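Local coordinates for flavodoxin (Streptococcus pneumoniae, PDB 5LJI), which binds flavin mononucleotide and probably serves as a low-potential electron donor to a number of redox enzymes, at residues T39-S44 against M69-D74; E119-D124 against E133-F138. One frame throughout, in Å; residues are numbered along the deposited sequence.

Contact 1. Residues T39-S44 against M69-D74; sequences TTVDAS and MDFYED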
loop_
_atom_site.group_PDB
_atom_site.type_symbol
_atom_site.label_atom_id
_atom_site.label_comp_id
_atom_site.label_asym_id
_atom_site.label_seq_id
_atom_site.Cartn_x
_atom_site.Cartn_y
_atom_site.Cartn_z
ATOM N N THR A 39 -2.340 -8.537 9.686
ATOM C CA THR A 39 -2.770 -9.180 10.932
ATOM C C THR A 39 -1.654 -9.274 11.949
ATOM O O THR A 39 -1.898 -9.536 13.110
ATOM C CB THR A 39 -3.253 -10.601 10.566
ATOM O OG1 THR A 39 -4.649 -10.531 10.253
ATOM C CG2 THR A 39 -2.984 -11.659 11.628
ATOM N N THR A 40 -0.420 -9.093 11.505
ATOM C CA THR A 40 0.747 -9.390 12.320
ATOM C C THR A 40 1.397 -8.146 12.893
ATOM O O THR A 40 2.442 -8.232 13.533
ATOM C CB THR A 40 1.808 -10.135 11.484
ATOM O OG1 THR A 40 2.307 -9.279 10.416
ATOM C CG2 THR A 40 1.223 -11.429 10.905
ATOM N N VAL A 41 0.801 -6.987 12.675
ATOM C CA VAL A 41 1.528 -5.748 12.854
ATOM C C VAL A 41 0.538 -4.643 13.269
ATOM O O VAL A 41 -0.601 -4.718 12.924
ATOM C CB VAL A 41 2.240 -5.460 11.496
ATOM C CG1 VAL A 41 1.789 -4.159 10.837
ATOM C CG2 VAL A 41 3.762 -5.586 11.605
ATOM N N ASP A 42 0.970 -3.656 14.045
ATOM C CA ASP A 42 0.145 -2.515 14.320
ATOM C C ASP A 42 0.341 -1.358 13.359
ATOM O O ASP A 42 1.434 -1.025 12.996
ATOM C CB ASP A 42 0.405 -2.040 15.716
ATOM C CG ASP A 42 -0.580 -2.594 16.660
ATOM O OD1 ASP A 42 -1.697 -2.016 16.705
ATOM O OD2 ASP A 42 -0.256 -3.616 17.296
ATOM N N ALA A 43 -0.739 -0.704 12.985
ATOM C CA ALA A 43 -0.625 0.498 12.153
ATOM C C ALA A 43 0.355 1.480 12.689
ATOM O O ALA A 43 1.073 2.091 11.923
ATOM C CB ALA A 43 -1.973 1.175 11.947
ATOM N N SER A 44 0.425 1.596 14.017
ATOM C CA SER A 44 1.364 2.497 14.695
ATOM C C SER A 44 2.859 2.182 14.449
ATOM O O SER A 44 3.719 3.033 14.698
ATOM C CB SER A 44 1.054 2.558 16.209
ATOM O OG SER A 44 1.642 1.480 16.893
HETATM N N MSE A 69 -9.523 -4.626 8.420
HETATM C CA MSE A 69 -10.462 -3.691 9.074
HETATM C C MSE A 69 -9.893 -3.056 10.287
HETATM O O MSE A 69 -9.976 -1.842 10.450
HETATM C CB MSE A 69 -11.784 -4.394 9.463
HETATM C CG MSE A 69 -12.985 -3.453 9.750
HETATM SE SE MSE A 69 -14.594 -4.429 10.459
HETATM C CE MSE A 69 -14.851 -5.300 8.700
ATOM N N ASP A 70 -9.331 -3.878 11.168
ATOM C CA ASP A 70 -8.698 -3.395 12.346
ATOM C C ASP A 70 -7.597 -2.405 12.009
ATOM O O ASP A 70 -7.447 -1.362 12.662
ATOM C CB ASP A 70 -8.075 -4.572 13.068
ATOM C CG ASP A 70 -8.491 -4.621 14.474
ATOM O OD1 ASP A 70 -8.018 -3.705 15.230
ATOM O OD2 ASP A 70 -9.366 -5.523 14.763
ATOM N N PHE A 71 -6.786 -2.792 11.028
ATOM C CA PHE A 71 -5.595 -2.028 10.696
ATOM C C PHE A 71 -6.026 -0.652 10.165
ATOM O O PHE A 71 -5.460 0.363 10.568
ATOM C CB PHE A 71 -4.752 -2.801 9.670
ATOM C CG PHE A 71 -3.472 -2.142 9.329
ATOM C CD1 PHE A 71 -3.416 -1.222 8.308
ATOM C CD2 PHE A 71 -2.321 -2.421 10.055
ATOM C CE1 PHE A 71 -2.214 -0.596 7.980
ATOM C CE2 PHE A 71 -1.133 -1.803 9.751
ATOM C CZ PHE A 71 -1.066 -0.877 8.704
ATOM N N TYR A 72 -7.059 -0.657 9.311
ATOM C CA TYR A 72 -7.614 0.573 8.702
ATOM C C TYR A 72 -8.065 1.542 9.778
ATOM O O TYR A 72 -7.707 2.741 9.764
ATOM C CB TYR A 72 -8.778 0.220 7.825
ATOM C CG TYR A 72 -9.489 1.327 7.053
ATOM C CD1 TYR A 72 -9.050 1.678 5.779
ATOM C CD2 TYR A 72 -10.660 1.918 7.522
ATOM C CE1 TYR A 72 -9.690 2.619 5.011
ATOM C CE2 TYR A 72 -11.317 2.880 6.751
ATOM C CZ TYR A 72 -10.816 3.216 5.467
ATOM O OH TYR A 72 -11.416 4.154 4.610
ATOM N N GLU A 73 -8.767 0.982 10.753
ATOM C CA GLU A 73 -9.352 1.793 11.822
ATOM C C GLU A 73 -8.257 2.363 12.664
ATOM O O GLU A 73 -8.283 3.531 12.961
ATOM C CB GLU A 73 -10.279 0.962 12.682
ATOM C CG GLU A 73 -11.572 0.587 12.009
ATOM C CD GLU A 73 -12.497 -0.105 13.046
ATOM O OE1 GLU A 73 -12.072 -1.104 13.710
ATOM O OE2 GLU A 73 -13.626 0.366 13.253
ATOM N N ASP A 74 -7.226 1.550 12.976
ATOM C CA ASP A 74 -6.111 2.047 13.736
ATOM C C ASP A 74 -5.295 3.082 12.926
ATOM O O ASP A 74 -4.834 4.055 13.473
ATOM C CB ASP A 74 -5.199 0.913 14.136
ATOM C CG ASP A 74 -5.857 -0.113 15.081
ATOM O OD1 ASP A 74 -7.029 0.005 15.515
ATOM O OD2 ASP A 74 -5.157 -1.085 15.373
HETATM O O HOH W 1 -3.286 -2.028 13.579
#
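Ala43 sits over one face of the Phe71 ring, and this pair carries most of the contact. The methyl CB of Ala43 lies 4.0 Å from the ring centroid and only 18° off the ring normal, a CH-pi contact displaced toward the rim. The backbone of the same residue follows the methyl onto the ring: CA of Ala43 comes to 3.4 Å from CE2 of Phe71. With CG turned away from its backbone N (chi1 -176°), Phe71 swings its ring across to the loop. Val41 runs alongside, pointing the same way as Phe71, with its CG1 against CE2. Both side chains also rest on Val7 of strand 3-8, so the loop that follows strand 32-37 and helix 69-75 are packed together above the parallel sheet of the flavodoxin fold. Asp74, one turn of helix beyond Phe71, extends the contact; its CB is 3.9 Å from CB of Ala43. Its carboxylate is tied to the loop through water: the N-H of Ala43 gives its hydrogen to a water 2.9 Å from N, and that water donates in turn to OD2 of Asp74 at 2.8 Å. The carboxylate of Asp42, its plane nearly parallel to that of Asp74 but stepped from it, brings OD1 to 3.8 Å from OD2 of Asp74, a meeting of like charges that probably raises the proton affinity of one or both acids.

Contact 2. Residues E119-D124 against E133-F138; sequences ECVKVD and ERLEQF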
loop_
_atom_site.group_PDB
_atom_site.type_symbol
_atom_site.label_atom_id
_atom_site.label_comp_id
_atom_site.label_asym_id
_atom_site.label_seq_id
_atom_site.Cartn_x
_atom_site.Cartn_y
_atom_site.Cartn_z
ATOM N N GLU A 119 1.458 8.589 -7.379
ATOM C CA GLU A 119 0.060 8.224 -7.665
ATOM C C GLU A 119 -0.156 6.753 -7.250
ATOM O O GLU A 119 0.750 5.920 -7.355
ATOM C CB GLU A 119 -0.322 8.410 -9.152
ATOM C CG GLU A 119 -0.591 9.865 -9.612
ATOM C CD GLU A 119 -2.098 10.265 -9.605
ATOM O OE1 GLU A 119 -2.735 10.173 -8.541
ATOM O OE2 GLU A 119 -2.661 10.679 -10.658
ATOM N N CYS A 120 -1.347 6.440 -6.777
ATOM C CA CYS A 120 -1.649 5.078 -6.355
ATOM C C CYS A 120 -1.746 4.162 -7.566
ATOM O O CYS A 120 -2.151 4.584 -8.608
ATOM C CB CYS A 120 -2.935 5.039 -5.534
ATOM S SG CYS A 120 -4.373 5.421 -6.497
ATOM N N VAL A 121 -1.321 2.914 -7.427
ATOM C CA VAL A 121 -1.448 1.969 -8.545
ATOM C C VAL A 121 -2.440 0.839 -8.255
ATOM O O VAL A 121 -2.344 0.110 -7.273
ATOM C CB VAL A 121 -0.102 1.475 -9.192
ATOM C CG1 VAL A 121 1.136 2.083 -8.567
ATOM C CG2 VAL A 121 -0.025 -0.035 -9.382
ATOM N N LYS A 122 -3.404 0.729 -9.158
ATOM C CA LYS A 122 -4.470 -0.237 -9.097
ATOM C C LYS A 122 -4.146 -1.292 -10.098
ATOM O O LYS A 122 -3.804 -0.977 -11.263
ATOM C CB LYS A 122 -5.783 0.467 -9.445
ATOM C CG LYS A 122 -6.062 1.649 -8.530
ATOM C CD LYS A 122 -7.458 2.263 -8.776
ATOM C CE LYS A 122 -7.725 3.342 -7.732
ATOM N NZ LYS A 122 -9.115 3.878 -7.817
ATOM N N VAL A 123 -4.207 -2.557 -9.666
ATOM C CA VAL A 123 -3.896 -3.648 -10.568
ATOM C C VAL A 123 -5.101 -4.555 -10.740
ATOM O O VAL A 123 -5.822 -4.916 -9.776
ATOM C CB VAL A 123 -2.662 -4.480 -10.089
ATOM C CG1 VAL A 123 -2.420 -5.658 -11.021
ATOM C CG2 VAL A 123 -1.429 -3.593 -9.992
ATOM N N ASP A 124 -5.302 -4.933 -11.997
ATOM C CA ASP A 124 -6.410 -5.771 -12.382
ATOM C C ASP A 124 -5.910 -7.205 -12.170
ATOM O O ASP A 124 -5.107 -7.659 -12.901
ATOM C CB ASP A 124 -6.744 -5.538 -13.869
ATOM C CG ASP A 124 -8.058 -6.211 -14.309
ATOM O OD1 ASP A 124 -8.859 -6.665 -13.462
ATOM O OD2 ASP A 124 -8.272 -6.262 -15.544
ATOM N N GLU A 133 5.733 -1.798 -14.742
ATOM C CA GLU A 133 6.421 -0.517 -14.935
ATOM C C GLU A 133 5.796 0.519 -14.037
ATOM O O GLU A 133 6.495 1.393 -13.552
ATOM C CB GLU A 133 6.516 -0.029 -16.382
ATOM C CG GLU A 133 7.604 -0.775 -17.183
ATOM C CD GLU A 133 8.997 -0.103 -17.255
ATOM O OE1 GLU A 133 9.050 1.040 -17.745
ATOM O OE2 GLU A 133 10.053 -0.726 -16.907
ATOM N N ARG A 134 4.511 0.376 -13.752
ATOM C CA ARG A 134 3.814 1.346 -12.908
ATOM C C ARG A 134 4.258 1.211 -11.483
ATOM O O ARG A 134 4.488 2.209 -10.808
ATOM C CB ARG A 134 2.281 1.186 -12.969
ATOM C CG ARG A 134 1.630 1.941 -14.115
ATOM C CD ARG A 134 0.102 1.960 -14.036
ATOM N NE ARG A 134 -0.447 2.026 -15.392
ATOM C CZ ARG A 134 -0.992 1.016 -16.072
ATOM N NH1 ARG A 134 -1.121 -0.193 -15.531
ATOM N NH2 ARG A 134 -1.424 1.223 -17.314
ATOM N N LEU A 135 4.333 -0.020 -11.018
ATOM C CA LEU A 135 4.791 -0.299 -9.641
ATOM C C LEU A 135 6.257 0.073 -9.485
ATOM O O LEU A 135 6.673 0.630 -8.479
ATOM C CB LEU A 135 4.592 -1.759 -9.309
ATOM C CG LEU A 135 3.189 -2.264 -9.080
ATOM C CD1 LEU A 135 3.182 -3.786 -9.270
ATOM C CD2 LEU A 135 2.668 -1.871 -7.704
ATOM N N GLU A 136 7.037 -0.234 -10.509
ATOM C CA GLU A 136 8.443 0.227 -10.582
ATOM C C GLU A 136 8.512 1.754 -10.495
ATOM O O GLU A 136 9.317 2.290 -9.747
ATOM C CB GLU A 136 9.123 -0.318 -11.857
ATOM C CG GLU A 136 10.603 -0.054 -11.967
ATOM C CD GLU A 136 11.257 -0.686 -13.216
ATOM O OE1 GLU A 136 10.719 -0.477 -14.339
ATOM O OE2 GLU A 136 12.298 -1.380 -13.060
ATOM N N GLN A 137 7.649 2.458 -11.212
ATOM C CA GLN A 137 7.688 3.928 -11.148
ATOM C C GLN A 137 7.240 4.451 -9.793
ATOM O O GLN A 137 7.783 5.400 -9.240
ATOM C CB GLN A 137 6.803 4.539 -12.221
ATOM C CG GLN A 137 6.646 6.064 -12.078
ATOM C CD GLN A 137 6.487 6.767 -13.423
ATOM O OE1 GLN A 137 5.402 7.261 -13.766
ATOM N NE2 GLN A 137 7.575 6.803 -14.206
ATOM N N PHE A 138 6.207 3.832 -9.270
ATOM C CA PHE A 138 5.734 4.135 -7.929
ATOM C C PHE A 138 6.927 4.062 -6.960
ATOM O O PHE A 138 7.181 5.003 -6.183
ATOM C CB PHE A 138 4.539 3.194 -7.656
ATOM C CG PHE A 138 4.044 3.186 -6.248
ATOM C CD1 PHE A 138 4.593 2.299 -5.305
ATOM C CD2 PHE A 138 3.011 3.999 -5.861
ATOM C CE1 PHE A 138 4.086 2.254 -4.003
ATOM C CE2 PHE A 138 2.552 4.013 -4.544
ATOM C CZ PHE A 138 3.083 3.132 -3.624
#
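Val121 reaches from strand 115-124 into the inner side of helix 129-144, and the apolar contacts all centre on it. Its two methyls divide the work. CG2 meets the branched end of Leu135, 3.7 Å from CD2, the two side chains crossing at about a right angle. CG1 turns the other way along the helix, to CB of Phe138 at 3.7 Å, and lies obliquely to the aromatic ring, close to CD2. CG of Leu135 leaves the helix anti to its carbonyl carbon (chi1 -72°), and this brings the CD2 methyl toward the strand although its first bond does not aim there. Val121, Leu135 and Phe138 also touch Val88 of strand 84-91, while Leu135 continues onto Ile18, Ile21 and Val22 of helix 14-28.

The polar atoms that come close across the contact are backbone carbonyls. The carbonyl O of Glu119 approaches the edge of the Phe138 ring in its plane, 3.3 Å from CD2, so the positively polarised C-H rim faces the oxygen. Another carbonyl, O of Arg134, lies 4.0 Å from CG1 of Val121; it accepts the helical bond from N of Phe138 at 2.8 Å. On the solvent side the aliphatic CB of Arg134 comes to 4.4 Å from CG2 of Val121.

The axes of strand 121-124 and helix 133-138 approach to 9.2 Å and run nearly antiparallel, at 159°, as in the closing beta-alpha unit of a flavodoxin-like fold, where the C-terminal helix doubles back across the edge strand of the parallel sheet.

How the contacts relate
Contact 1 closes before contact 2 opens along the chain, and the two lie on opposite sides of the chain's centre, their own centres 23 Å apart and their nearest atoms about 13 Å apart. They share no helix or strand, but both are built on the same five-stranded parallel sheet of order 2-1-3-4-5. Contact 1 uses the loop following one outermost strand, 32-37, and helix 69-75; contact 2 uses the other outermost strand, 115-124, and the last helix, 129-144. Helix 69-75 lies with helix 100-111 on one face of the sheet and helix 129-144 with helix 14-28 on the other, the layered packing of a flavodoxin.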